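Local coordinates for uncharacterized protein (Uncultured organism, PDB 5IBZ) that belongs to the cyclase family, may act as an arylformamidase, and binds acetylphosphate in the crystal, at residues Asn33-Glu38 against Thr153-Arg158; Met106-Ser111 against Leu307-Ala312; Asn128-Ala133 against Ala143-Ile148; Ala181-Ala186 against Ser231-Trp236; Pro235-Gln240 against Arg273-Tyr278. One frame throughout, in Å; residues are numbered along the deposited sequence.

Interaction 1: Asn33-Glu38 against Thr153-Arg158; sequences NYITPE and TSFLGR
Ile35 carries the contact with residues 154-157, laying its methyls against a hydroxyl, backbone atoms and one ring. With CG1 anti to the carbonyl carbon (chi1 -54°) and CD1 extended beyond it, Ile35 sends its two branches to different partners. The one apolar side-chain pair is Ile35 CD1 with Phe155 CD1, 4.4 Å apart, the methyl meeting the ring obliquely. The nearest CA pair, Ile35 and Gly157, is 6.8 Å apart; the glycine's lack of a side chain suits the close approach of Ile35 CG2.

Polar atoms take part as neighbours of methyl groups rather than as bonding partners, since no hydrogen bond joins the segments. Ile35 CG2 stands 3.8 Å from Leu156 O. Ser154 OG is 3.7 Å from Ile35 CD1 and 3.6 Å above the plane of the Phe155 ring, toward its rim. Phe155 N is 3.8 Å from Ile35 CD1.

Thr36 is the N-cap of helix 37-44, its OG1 accepting a hydrogen bond from Arg39 N. Ile40 of that helix touches both Ile35 and Leu156. The arrangement is an N-capped helix start packed against the corner at Gly157 that leads into strand 158-163 of the mixed sheet.

Interaction 2: Met106-Ser111 against Leu307-Ala312; sequences MPLQGS and LYIPGA
Leu108 and Ile309 point their side chains at one another and meet tip to tip, with Ala312 beside the junction. The leucine has CG anti to its carbonyl carbon (chi1 -62°) and an extended chi2 of -178°, which carries CD1 out toward the 307-312 loop. There Leu108 CD1 lies 4.0 Å from Ile309 CD1 and 3.8 Å from Ala312 CB, bridging the two residues. Its other branch is also engaged, with Leu108 CD2 at 4.1 Å from Ile309 CD1, so the isoleucine methyl faces both ends of the leucine fork.

The backbones remain well separated: the nearest CA atoms, those of Leu108 and Ala312, are 8.2 Å apart, and the side chains span the gap without a hydrogen bond across it. Asp102 of a second subunit packs on both Leu108 and Ala312, placing the contact at an assembly interface.

Each partner is presented by a turn. Pro107-Gly110 forms a type I turn, with Gly110 N bonded to Pro107 O at 2.9 Å, and Ile309-Ala312 forms a type II turn, where Gly311 has the positive phi (80°) characteristic of its third position. The arrangement is thus a buried hydrophobic contact between two beta turns.

Interaction 3: Asn128-Ala133 against Ala143-Ile148; sequences NGVPEA and ATKLGI
Val130 overlaps both Lys145 and Leu146, two consecutive residues whose side chains converge on its branched end. Its CG1 is anti to the backbone N (chi1 168°), and CG2 lies beside that N; CG1 comes nearest to the lysine and CG2 to the leucine, though each methyl also touches the other partner. CG1 meets the base of the lysine, with Val130 CG1 and Lys145 CB 3.8 Å apart. Farther along, Lys145 CD is 4.2 Å from both Val130 CG1 and Val130 CG2. The lysine crosses the valine obliquely, and its chain is extended beyond CG; the contact therefore involves its aliphatic stem rather than its amine.

Leu146 comes in differently, tip to tip with the valine. Leu146 CD1 sits 3.8 Å from Val130 CG2 and equally close to Val130 CB, while Leu146 CG is 3.9 Å from Val130 CG2. The leucine thus presents its branch point as well as a terminal methyl. Its backbone adopts a left-handed helical conformation (phi 65°).

Both segments belong to the long connection between strands 120-122 and 158-163. Gly129 and Val130 form a G1 beta bulge opposite Leu126. On the other segment, Leu146 N is hydrogen-bonded to Gln28 OE1 and Leu146 O to Ser118 OG, giving the backbone behind the apolar side chain two polar tethers.

With no hydrogen bond across the segments, cohesion is hydrophobic and dispersive: the buried valine and leucine form its inner part, and the exposed lysine contributes methylenes at the margin, allowing a charged residue to cover an apolar contact.

Interaction 4: Ala181-Ala186 against Ser231-Trp236; sequences ADLEGA and SDTVPW
Trp236, Leu183 and Glu184 have the most surface buried here, the tryptophan lying against two successive residues of helix 180-190. Leu183 covers one face of the indole: Leu183 CB is 4.3 Å from the centroid of the six-membered ring of Trp236 and 20° off the ring normal, a CH-pi contact. From there the leucine slants across the indole, placing Leu183 CD1 3.8 Å from Trp236 CZ3. Leu183 CD1 is also 3.6 Å from Thr233 CG2, where the two side chains cross at about a right angle.

This is helix-to-helix packing on the flank of the mixed sheet: Leu183 also touches Val162 of strand 158-163, while Trp236 belongs to helix 233-239. The indole's CG is anti to its backbone N (chi1 -178°), directing the ring toward helix 180-190.

Glu184 runs past the tryptophan in the opposite direction, its carboxylate and the indole plane 72° apart. Water 2 bridges them, accepting from Trp236 NE1 at 2.9 Å in the ring plane and donating to Glu184 OE2 at 2.6 Å. Water 1 joins helix 180-190 to the residues ahead of helix 233-239, accepting from Ala181 N and donating to Asp232 OD2. Thr233 OG1 turns instead to Gly230 O, with which it is hydrogen-bonded.

Interaction 5: Pro235-Gln240 against Arg273-Tyr278; sequences PWIHEQ and RDLGVY
His238 holds CG anti to its backbone N (chi1 176°), whereas Leu275 has CG anti to its carbonyl carbon (chi1 -57°), and these torsions bring the base of the imidazole side chain against both methyls of the leucine. Leu275 CD1 lies 3.9 Å from His238 CB. The other branch reaches the ring, with Leu275 CD2 3.9 Å from His238 CD2, but its approach is oblique. Overall the histidine and leucine side chains cross at about a right angle, and their CA atoms, 7.0 Å apart, form the closest pair between the segments.

Ile237 supplies the second apolar patch. Ile237 CG2 stands 4.1 Å from Val277 CG1, the two side chains crossing at a slant, and 4.4 Å from Leu275 CD1. One isoleucine methyl consequently faces residues on each side of Gly276. That glycine breaks off helix 266-275, and its positive phi (66°) accompanies the turn that brings both Leu275 and Val277 toward the same neighbour.

No hydrogen bond crosses this contact. At the start of 273-278, Arg273 NH1 and Asp274 OD1 form a salt bridge of 2.9 Å, with the acceptor near the guanidinium plane; Arg273 also makes a cation-pi contact with Tyr122. Through Ile237 and His238, helix 233-239 packs against the C-terminal end of helix 266-275 and the entry to strand 278-281, which pairs with strand 244-247 in the mixed sheet.

In the fold
Interactions 4 and 5 are the most closely connected, sharing Pro235 and Trp236 on helix 233-239, with centres 12 Å apart. Together they join this helix to helices 180-190 and 266-275. Interaction 1 precedes both along the chain and meets interaction 5 through Phe155 and Tyr278, whose rings pack edge-to-face; 153-158 and 273-278 lead into strands 158-163 and 278-281 of the same mixed sheet. Both segments of interaction 3 fall between those of interaction 2, with centres 16 Å apart, and probable backbone hydrogen bonds connect them. Interactions 1, 2 and 3 all touch the second subunit, whereas the segments of 4 and 5 touch no other chain, which separates assembly-facing loops from helical packing within the subunit.

Interaction 1: Asn33-Glu38 against Thr153-Arg158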
# COMPACT_ATOMS: atom_id res chain seq x y z
N ASN B 33 8.44 -16.13 27.79
CA ASN B 33 8.21 -17.28 28.66
C ASN B 33 8.19 -16.96 30.16
O ASN B 33 7.76 -17.79 30.97
CB ASN B 33 9.26 -18.35 28.37
CG ASN B 33 9.11 -18.95 26.99
OD1 ASN B 33 8.00 -19.30 26.56
ND2 ASN B 33 10.22 -19.05 26.26
N TYR B 34 8.64 -15.76 30.53
CA TYR B 34 8.53 -15.29 31.90
C TYR B 34 7.07 -14.95 32.26
O TYR B 34 6.74 -14.88 33.44
CB TYR B 34 9.39 -14.07 32.16
CG TYR B 34 10.89 -14.28 32.20
CD1 TYR B 34 11.47 -15.29 32.94
CD2 TYR B 34 11.73 -13.40 31.51
CE1 TYR B 34 12.84 -15.43 32.97
CE2 TYR B 34 13.09 -13.53 31.54
CZ TYR B 34 13.65 -14.54 32.28
OH TYR B 34 15.03 -14.65 32.31
N ILE B 35 6.21 -14.70 31.26
CA ILE B 35 4.81 -14.44 31.56
C ILE B 35 4.07 -15.78 31.63
O ILE B 35 3.85 -16.46 30.62
CB ILE B 35 4.15 -13.51 30.53
CG1 ILE B 35 4.97 -12.22 30.38
CG2 ILE B 35 2.72 -13.25 30.95
CD1 ILE B 35 4.43 -11.22 29.32
N THR B 36 3.68 -16.13 32.84
CA THR B 36 3.09 -17.42 33.15
C THR B 36 1.64 -17.21 33.55
O THR B 36 1.26 -16.10 33.91
CB THR B 36 3.81 -18.09 34.32
OG1 THR B 36 3.64 -17.29 35.49
CG2 THR B 36 5.31 -18.26 34.01
N PRO B 37 0.84 -18.28 33.53
CA PRO B 37 -0.54 -18.12 33.99
C PRO B 37 -0.64 -17.51 35.39
O PRO B 37 -1.47 -16.63 35.62
CB PRO B 37 -1.09 -19.56 33.94
CG PRO B 37 -0.31 -20.19 32.85
CD PRO B 37 1.08 -19.61 32.96
N GLU B 38 0.19 -17.94 36.33
CA GLU B 38 0.13 -17.36 37.67
C GLU B 38 0.46 -15.87 37.67
O GLU B 38 -0.15 -15.09 38.41
CB GLU B 38 1.06 -18.09 38.63
CG GLU B 38 0.62 -17.94 40.10
CD GLU B 38 -0.73 -18.61 40.42
OE1 GLU B 38 -0.83 -19.84 40.29
OE2 GLU B 38 -1.70 -17.91 40.79
N THR B 153 -0.21 -14.71 21.99
CA THR B 153 -0.97 -14.67 23.25
C THR B 153 -0.20 -13.96 24.38
O THR B 153 -0.73 -13.79 25.50
CB THR B 153 -1.43 -16.09 23.71
OG1 THR B 153 -0.45 -17.11 23.48
CG2 THR B 153 -2.67 -16.48 22.93
N SER B 154 0.99 -13.45 24.08
CA SER B 154 1.81 -12.84 25.12
C SER B 154 1.53 -11.36 25.32
O SER B 154 0.67 -10.76 24.64
CB SER B 154 3.31 -13.04 24.81
OG SER B 154 4.11 -12.79 25.96
N PHE B 155 2.30 -10.76 26.22
CA PHE B 155 2.27 -9.33 26.56
C PHE B 155 0.92 -8.89 27.11
O PHE B 155 0.54 -7.73 27.01
CB PHE B 155 2.67 -8.48 25.36
CG PHE B 155 3.90 -8.99 24.65
CD1 PHE B 155 5.02 -9.35 25.36
CD2 PHE B 155 3.91 -9.13 23.28
CE1 PHE B 155 6.15 -9.86 24.70
CE2 PHE B 155 5.02 -9.62 22.62
CZ PHE B 155 6.14 -9.99 23.33
N LEU B 156 0.26 -9.83 27.76
CA LEU B 156 -0.90 -9.52 28.56
C LEU B 156 -0.57 -10.05 29.96
O LEU B 156 -0.45 -11.26 30.16
CB LEU B 156 -2.13 -10.15 27.93
CG LEU B 156 -3.45 -9.93 28.63
CD1 LEU B 156 -4.58 -9.83 27.61
CD2 LEU B 156 -3.70 -11.06 29.62
N GLY B 157 -0.36 -9.13 30.90
CA GLY B 157 0.20 -9.47 32.19
C GLY B 157 0.46 -8.21 32.97
O GLY B 157 -0.27 -7.21 32.81
N ARG B 158 1.47 -8.24 33.83
CA ARG B 158 1.72 -7.10 34.70
C ARG B 158 2.62 -6.09 34.00
O ARG B 158 3.62 -6.46 33.37
CB ARG B 158 2.36 -7.56 36.02
CG ARG B 158 1.86 -6.76 37.23
CD ARG B 158 2.41 -7.33 38.52
NE ARG B 158 3.76 -6.86 38.68
CZ ARG B 158 4.21 -6.18 39.72
NH1 ARG B 158 3.46 -5.96 40.79
NH2 ARG B 158 5.46 -5.76 39.72

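Interaction 2: Met106-Ser111 against Leu307-Ala312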
# COMPACT_ATOMS: atom_id res chain seq x y z
N MSE B 106 1.12 0.56 6.03
CA MSE B 106 2.05 1.07 7.02
C MSE B 106 3.24 0.18 7.27
O MSE B 106 3.15 -1.05 7.09
CB MSE B 106 1.33 1.29 8.36
CG MSE B 106 0.84 0.03 8.98
SE MSE B 106 -0.19 0.34 10.61
CE MSE B 106 1.17 1.04 11.80
N PRO B 107 4.34 0.78 7.71
CA PRO B 107 5.38 -0.06 8.28
C PRO B 107 4.88 -0.66 9.58
O PRO B 107 4.21 0.01 10.36
CB PRO B 107 6.53 0.92 8.54
CG PRO B 107 6.12 2.24 8.01
CD PRO B 107 4.62 2.21 7.92
N LEU B 108 5.23 -1.91 9.83
CA LEU B 108 4.86 -2.51 11.10
C LEU B 108 5.72 -1.94 12.22
O LEU B 108 5.39 -2.12 13.38
CB LEU B 108 4.96 -4.04 11.02
CG LEU B 108 4.02 -4.65 9.98
CD1 LEU B 108 4.15 -6.19 9.98
CD2 LEU B 108 2.57 -4.28 10.22
N GLN B 109 6.79 -1.23 11.86
CA GLN B 109 7.59 -0.46 12.82
C GLN B 109 7.25 1.03 12.70
O GLN B 109 8.08 1.89 13.03
CB GLN B 109 9.11 -0.66 12.58
CG GLN B 109 9.64 -2.07 12.79
CD GLN B 109 9.20 -3.08 11.73
OE1 GLN B 109 9.39 -2.86 10.55
NE2 GLN B 109 8.53 -4.15 12.18
N GLY B 110 6.07 1.34 12.20
CA GLY B 110 5.73 2.71 11.84
C GLY B 110 4.93 3.50 12.86
O GLY B 110 4.62 4.65 12.60
N SER B 111 4.61 2.89 14.00
CA SER B 111 3.77 3.52 15.01
C SER B 111 4.08 2.90 16.37
O SER B 111 5.12 2.27 16.54
CB SER B 111 2.28 3.36 14.65
OG SER B 111 1.46 4.22 15.42
N LEU B 307 -0.67 -7.88 16.97
CA LEU B 307 -1.53 -8.49 15.96
C LEU B 307 -0.97 -9.86 15.58
O LEU B 307 0.25 -10.10 15.67
CB LEU B 307 -1.64 -7.63 14.71
CG LEU B 307 -2.24 -6.25 14.90
CD1 LEU B 307 -2.21 -5.49 13.60
CD2 LEU B 307 -3.69 -6.36 15.40
N TYR B 308 -1.85 -10.76 15.16
CA TYR B 308 -1.46 -12.09 14.72
C TYR B 308 -1.01 -12.05 13.25
O TYR B 308 -1.84 -12.20 12.33
CB TYR B 308 -2.63 -13.06 14.93
CG TYR B 308 -2.40 -14.51 14.59
CD1 TYR B 308 -1.16 -15.00 14.21
CD2 TYR B 308 -3.47 -15.40 14.58
CE1 TYR B 308 -0.97 -16.32 13.86
CE2 TYR B 308 -3.29 -16.73 14.22
CZ TYR B 308 -2.04 -17.18 13.86
OH TYR B 308 -1.86 -18.51 13.50
N ILE B 309 0.29 -11.80 13.03
CA ILE B 309 0.82 -11.65 11.68
C ILE B 309 1.97 -12.62 11.46
O ILE B 309 3.11 -12.36 11.85
CB ILE B 309 1.35 -10.22 11.38
CG1 ILE B 309 0.39 -9.14 11.89
CG2 ILE B 309 1.63 -10.09 9.88
CD1 ILE B 309 0.96 -7.72 11.80
N PRO B 310 1.67 -13.78 10.87
CA PRO B 310 2.72 -14.79 10.76
C PRO B 310 3.87 -14.31 9.89
O PRO B 310 3.68 -13.73 8.82
CB PRO B 310 1.99 -15.99 10.13
CG PRO B 310 0.69 -15.48 9.66
CD PRO B 310 0.35 -14.28 10.46
N GLY B 311 5.07 -14.55 10.40
CA GLY B 311 6.28 -14.19 9.67
C GLY B 311 6.66 -12.73 9.77
O GLY B 311 7.64 -12.31 9.15
N ALA B 312 5.92 -11.94 10.55
CA ALA B 312 6.27 -10.54 10.72
C ALA B 312 7.31 -10.36 11.82
O ALA B 312 7.41 -11.19 12.74
CB ALA B 312 5.02 -9.71 11.04

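Interaction 3: Asn128-Ala133 against Ala143-Ile148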
# COMPACT_ATOMS: atom_id res chain seq x y z
N ASN B 128 18.80 -17.40 20.37
CA ASN B 128 18.82 -18.86 20.50
C ASN B 128 19.45 -19.58 19.32
O ASN B 128 19.21 -20.76 19.09
CB ASN B 128 17.41 -19.42 20.73
CG ASN B 128 17.39 -20.55 21.73
OD1 ASN B 128 18.36 -20.79 22.45
ND2 ASN B 128 16.30 -21.28 21.76
N GLY B 129 20.29 -18.86 18.60
CA GLY B 129 21.06 -19.47 17.54
C GLY B 129 20.35 -19.59 16.20
O GLY B 129 20.83 -20.27 15.27
N VAL B 130 19.20 -18.93 16.09
CA VAL B 130 18.44 -18.96 14.84
C VAL B 130 19.28 -18.31 13.74
O VAL B 130 19.80 -17.22 13.92
CB VAL B 130 17.10 -18.25 15.00
CG1 VAL B 130 16.43 -18.01 13.65
CG2 VAL B 130 16.20 -19.04 15.91
N PRO B 131 19.49 -19.01 12.61
CA PRO B 131 20.30 -18.39 11.57
C PRO B 131 19.61 -17.22 10.91
O PRO B 131 18.38 -17.27 10.71
CB PRO B 131 20.51 -19.53 10.56
CG PRO B 131 19.42 -20.50 10.81
CD PRO B 131 19.07 -20.39 12.27
N GLU B 132 20.37 -16.19 10.54
CA GLU B 132 19.73 -15.05 9.87
C GLU B 132 19.12 -15.48 8.53
O GLU B 132 18.22 -14.83 8.05
CB GLU B 132 20.72 -13.88 9.66
CG GLU B 132 21.87 -14.18 8.75
CD GLU B 132 22.90 -13.07 8.69
OE1 GLU B 132 22.70 -12.00 9.29
OE2 GLU B 132 23.96 -13.28 8.06
N ALA B 133 19.59 -16.58 7.96
CA ALA B 133 19.00 -17.13 6.72
C ALA B 133 17.54 -17.57 6.90
O ALA B 133 16.83 -17.78 5.91
CB ALA B 133 19.85 -18.29 6.22
N ALA B 143 9.80 -13.99 8.47
CA ALA B 143 10.52 -14.57 9.60
C ALA B 143 10.01 -16.00 9.86
O ALA B 143 8.98 -16.20 10.52
CB ALA B 143 10.34 -13.70 10.82
N THR B 144 10.70 -17.01 9.32
CA THR B 144 10.21 -18.39 9.39
C THR B 144 10.45 -18.98 10.77
O THR B 144 9.86 -20.00 11.14
CB THR B 144 10.87 -19.30 8.33
OG1 THR B 144 12.28 -19.46 8.59
CG2 THR B 144 10.64 -18.74 6.95
N LYS B 145 11.33 -18.32 11.52
CA LYS B 145 11.53 -18.54 12.94
C LYS B 145 11.50 -17.16 13.60
O LYS B 145 11.87 -16.16 12.99
CB LYS B 145 12.85 -19.27 13.21
CG LYS B 145 12.83 -20.74 12.83
CD LYS B 145 14.09 -21.47 13.23
CE LYS B 145 13.91 -22.96 13.04
NZ LYS B 145 15.06 -23.71 13.62
N LEU B 146 11.03 -17.12 14.85
CA LEU B 146 10.99 -15.90 15.66
C LEU B 146 10.05 -14.82 15.11
O LEU B 146 10.16 -13.64 15.48
CB LEU B 146 12.39 -15.31 15.83
CG LEU B 146 13.49 -16.26 16.35
CD1 LEU B 146 14.82 -15.53 16.45
CD2 LEU B 146 13.13 -16.87 17.70
N GLY B 147 9.09 -15.21 14.27
CA GLY B 147 8.05 -14.32 13.85
C GLY B 147 7.17 -13.95 15.04
O GLY B 147 7.11 -14.68 16.04
N ILE B 148 6.51 -12.80 14.95
CA ILE B 148 5.70 -12.29 16.04
C ILE B 148 4.50 -13.21 16.36
O ILE B 148 3.93 -13.09 17.45
CB ILE B 148 5.23 -10.85 15.73
CG1 ILE B 148 4.79 -10.10 17.00
CG2 ILE B 148 4.09 -10.82 14.72
CD1 ILE B 148 5.91 -9.70 17.89

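Interaction 4: Ala181-Ala186 against Ser231-Trp236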
# COMPACT_ATOMS: atom_id res chain seq x y z
N ALA B 181 21.00 3.15 37.55
CA ALA B 181 20.77 3.88 38.77
C ALA B 181 19.51 4.75 38.66
O ALA B 181 18.76 4.89 39.61
CB ALA B 181 21.97 4.74 39.10
N ASP B 182 19.28 5.33 37.48
CA ASP B 182 18.05 6.11 37.26
C ASP B 182 16.81 5.23 37.39
O ASP B 182 15.81 5.61 38.02
CB ASP B 182 18.04 6.74 35.86
CG ASP B 182 19.09 7.77 35.65
OD1 ASP B 182 19.57 8.40 36.63
OD2 ASP B 182 19.40 7.99 34.45
N LEU B 183 16.85 4.06 36.76
CA LEU B 183 15.71 3.16 36.79
C LEU B 183 15.43 2.68 38.22
O LEU B 183 14.29 2.70 38.68
CB LEU B 183 15.95 1.98 35.85
CG LEU B 183 15.94 2.35 34.37
CD1 LEU B 183 16.59 1.26 33.55
CD2 LEU B 183 14.52 2.60 33.89
N GLU B 184 16.47 2.26 38.94
CA GLU B 184 16.28 1.81 40.33
C GLU B 184 15.84 2.96 41.24
O GLU B 184 15.02 2.77 42.15
CB GLU B 184 17.56 1.16 40.86
CG GLU B 184 17.91 -0.08 40.09
CD GLU B 184 18.92 -0.96 40.81
OE1 GLU B 184 20.08 -0.51 40.99
OE2 GLU B 184 18.56 -2.09 41.18
N GLY B 185 16.38 4.14 40.98
CA GLY B 185 16.08 5.31 41.79
C GLY B 185 14.64 5.74 41.61
O GLY B 185 13.97 6.12 42.58
N ALA B 186 14.18 5.71 40.37
CA ALA B 186 12.80 6.09 40.09
C ALA B 186 11.82 5.09 40.68
O ALA B 186 10.82 5.46 41.28
CB ALA B 186 12.59 6.22 38.59
N SER B 231 23.73 1.23 27.99
CA SER B 231 24.21 -0.15 28.03
C SER B 231 24.15 -0.78 29.43
O SER B 231 23.99 -1.99 29.54
CB SER B 231 25.63 -0.24 27.49
OG SER B 231 26.50 0.52 28.30
N ASP B 232 24.29 0.00 30.50
CA ASP B 232 24.33 -0.62 31.82
C ASP B 232 22.93 -0.95 32.35
O ASP B 232 22.79 -1.51 33.44
CB ASP B 232 25.15 0.24 32.82
CG ASP B 232 24.34 1.28 33.58
OD1 ASP B 232 23.22 1.66 33.17
OD2 ASP B 232 24.87 1.75 34.61
N THR B 233 21.89 -0.70 31.55
CA THR B 233 20.56 -1.17 31.91
C THR B 233 20.35 -2.65 31.52
O THR B 233 19.45 -3.31 32.02
CB THR B 233 19.44 -0.32 31.27
OG1 THR B 233 19.41 -0.52 29.85
CG2 THR B 233 19.62 1.18 31.61
N VAL B 234 21.21 -3.18 30.65
CA VAL B 234 20.97 -4.51 30.09
C VAL B 234 21.13 -5.63 31.15
O VAL B 234 20.27 -6.51 31.25
CB VAL B 234 21.88 -4.74 28.86
CG1 VAL B 234 21.84 -6.20 28.44
CG2 VAL B 234 21.41 -3.87 27.69
N PRO B 235 22.20 -5.59 31.96
CA PRO B 235 22.27 -6.65 32.97
C PRO B 235 21.10 -6.56 33.95
O PRO B 235 20.61 -7.59 34.43
CB PRO B 235 23.60 -6.40 33.66
CG PRO B 235 24.43 -5.66 32.66
CD PRO B 235 23.43 -4.78 31.93
N TRP B 236 20.66 -5.34 34.25
CA TRP B 236 19.52 -5.15 35.16
C TRP B 236 18.24 -5.74 34.57
O TRP B 236 17.48 -6.42 35.26
CB TRP B 236 19.36 -3.66 35.47
CG TRP B 236 18.27 -3.32 36.41
CD1 TRP B 236 18.27 -3.45 37.78
CD2 TRP B 236 16.99 -2.79 36.06
NE1 TRP B 236 17.08 -3.00 38.29
CE2 TRP B 236 16.27 -2.60 37.26
CE3 TRP B 236 16.39 -2.44 34.85
CZ2 TRP B 236 14.98 -2.08 37.27
CZ3 TRP B 236 15.10 -1.94 34.87
CH2 TRP B 236 14.42 -1.76 36.07
O HOH W 1 23.95 3.20 36.70
O HOH W 2 16.20 -3.21 41.06

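Interaction 5: Pro235-Gln240 against Arg273-Tyr278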
# COMPACT_ATOMS: atom_id res chain seq x y z
N PRO B 235 22.20 -5.59 31.96
CA PRO B 235 22.27 -6.65 32.97
C PRO B 235 21.10 -6.56 33.95
O PRO B 235 20.61 -7.59 34.43
CB PRO B 235 23.60 -6.40 33.66
CG PRO B 235 24.43 -5.66 32.66
CD PRO B 235 23.43 -4.78 31.93
N TRP B 236 20.66 -5.34 34.25
CA TRP B 236 19.52 -5.15 35.16
C TRP B 236 18.24 -5.74 34.57
O TRP B 236 17.48 -6.42 35.26
CB TRP B 236 19.36 -3.66 35.47
CG TRP B 236 18.27 -3.32 36.41
CD1 TRP B 236 18.27 -3.45 37.78
CD2 TRP B 236 16.99 -2.79 36.06
NE1 TRP B 236 17.08 -3.00 38.29
CE2 TRP B 236 16.27 -2.60 37.26
CE3 TRP B 236 16.39 -2.44 34.85
CZ2 TRP B 236 14.98 -2.08 37.27
CZ3 TRP B 236 15.10 -1.94 34.87
CH2 TRP B 236 14.42 -1.76 36.07
N ILE B 237 17.99 -5.46 33.30
CA ILE B 237 16.83 -6.02 32.62
C ILE B 237 16.86 -7.54 32.69
O ILE B 237 15.83 -8.18 32.92
CB ILE B 237 16.80 -5.53 31.15
CG1 ILE B 237 16.39 -4.05 31.12
CG2 ILE B 237 15.81 -6.34 30.34
CD1 ILE B 237 16.71 -3.33 29.82
N HIS B 238 18.04 -8.12 32.50
CA HIS B 238 18.22 -9.56 32.66
C HIS B 238 17.92 -10.06 34.08
O HIS B 238 17.16 -11.03 34.24
CB HIS B 238 19.65 -9.97 32.28
CG HIS B 238 19.95 -11.42 32.52
ND1 HIS B 238 20.87 -11.85 33.45
CD2 HIS B 238 19.46 -12.54 31.94
CE1 HIS B 238 20.92 -13.17 33.44
NE2 HIS B 238 20.09 -13.62 32.52
N GLU B 239 18.52 -9.39 35.06
CA GLU B 239 18.36 -9.71 36.48
C GLU B 239 16.91 -9.81 36.87
O GLU B 239 16.50 -10.74 37.58
CB GLU B 239 19.03 -8.63 37.35
CG GLU B 239 20.52 -8.69 37.36
CD GLU B 239 21.16 -7.44 37.93
OE1 GLU B 239 22.11 -6.93 37.28
OE2 GLU B 239 20.76 -7.02 39.04
N GLN B 240 16.14 -8.82 36.41
CA GLN B 240 14.76 -8.60 36.81
C GLN B 240 13.77 -9.51 36.08
O GLN B 240 12.58 -9.53 36.41
CB GLN B 240 14.38 -7.13 36.60
CG GLN B 240 15.14 -6.15 37.50
CD GLN B 240 14.83 -6.36 38.96
OE1 GLN B 240 13.69 -6.61 39.34
NE2 GLN B 240 15.85 -6.25 39.81
N ARG B 273 18.80 -10.24 20.57
CA ARG B 273 19.55 -11.46 20.32
C ARG B 273 19.99 -12.20 21.58
O ARG B 273 19.79 -13.41 21.68
CB ARG B 273 20.79 -11.16 19.48
CG ARG B 273 21.68 -12.36 19.26
CD ARG B 273 22.96 -11.94 18.65
NE ARG B 273 23.78 -13.05 18.21
CZ ARG B 273 24.74 -13.63 18.92
NH1 ARG B 273 24.99 -13.25 20.17
NH2 ARG B 273 25.46 -14.61 18.37
N ASP B 274 20.63 -11.51 22.52
CA ASP B 274 21.24 -12.22 23.62
C ASP B 274 20.20 -12.63 24.68
O ASP B 274 20.22 -13.77 25.15
CB ASP B 274 22.35 -11.37 24.25
CG ASP B 274 23.50 -11.10 23.29
OD1 ASP B 274 23.77 -11.96 22.44
OD2 ASP B 274 24.14 -10.03 23.38
N LEU B 275 19.31 -11.71 25.07
CA LEU B 275 18.32 -12.01 26.12
C LEU B 275 16.96 -12.50 25.62
O LEU B 275 16.19 -13.10 26.39
CB LEU B 275 18.09 -10.76 26.98
CG LEU B 275 19.30 -10.14 27.67
CD1 LEU B 275 18.83 -9.04 28.63
CD2 LEU B 275 20.13 -11.18 28.39
N GLY B 276 16.64 -12.23 24.36
CA GLY B 276 15.32 -12.54 23.85
C GLY B 276 14.24 -11.69 24.52
O GLY B 276 13.10 -12.13 24.70
N VAL B 277 14.59 -10.46 24.86
CA VAL B 277 13.67 -9.49 25.47
C VAL B 277 13.11 -8.56 24.39
O VAL B 277 13.85 -8.03 23.58
CB VAL B 277 14.41 -8.70 26.57
CG1 VAL B 277 13.59 -7.50 27.04
CG2 VAL B 277 14.72 -9.63 27.76
N TYR B 278 11.79 -8.38 24.38
CA TYR B 278 11.11 -7.60 23.36
C TYR B 278 11.26 -6.11 23.62
O TYR B 278 11.40 -5.67 24.76
CB TYR B 278 9.62 -8.01 23.32
CG TYR B 278 9.46 -9.44 22.89
CD1 TYR B 278 9.63 -10.47 23.81
CD2 TYR B 278 9.22 -9.79 21.58
CE1 TYR B 278 9.55 -11.79 23.43
CE2 TYR B 278 9.12 -11.10 21.18
CZ TYR B 278 9.31 -12.11 22.11
OH TYR B 278 9.21 -13.45 21.73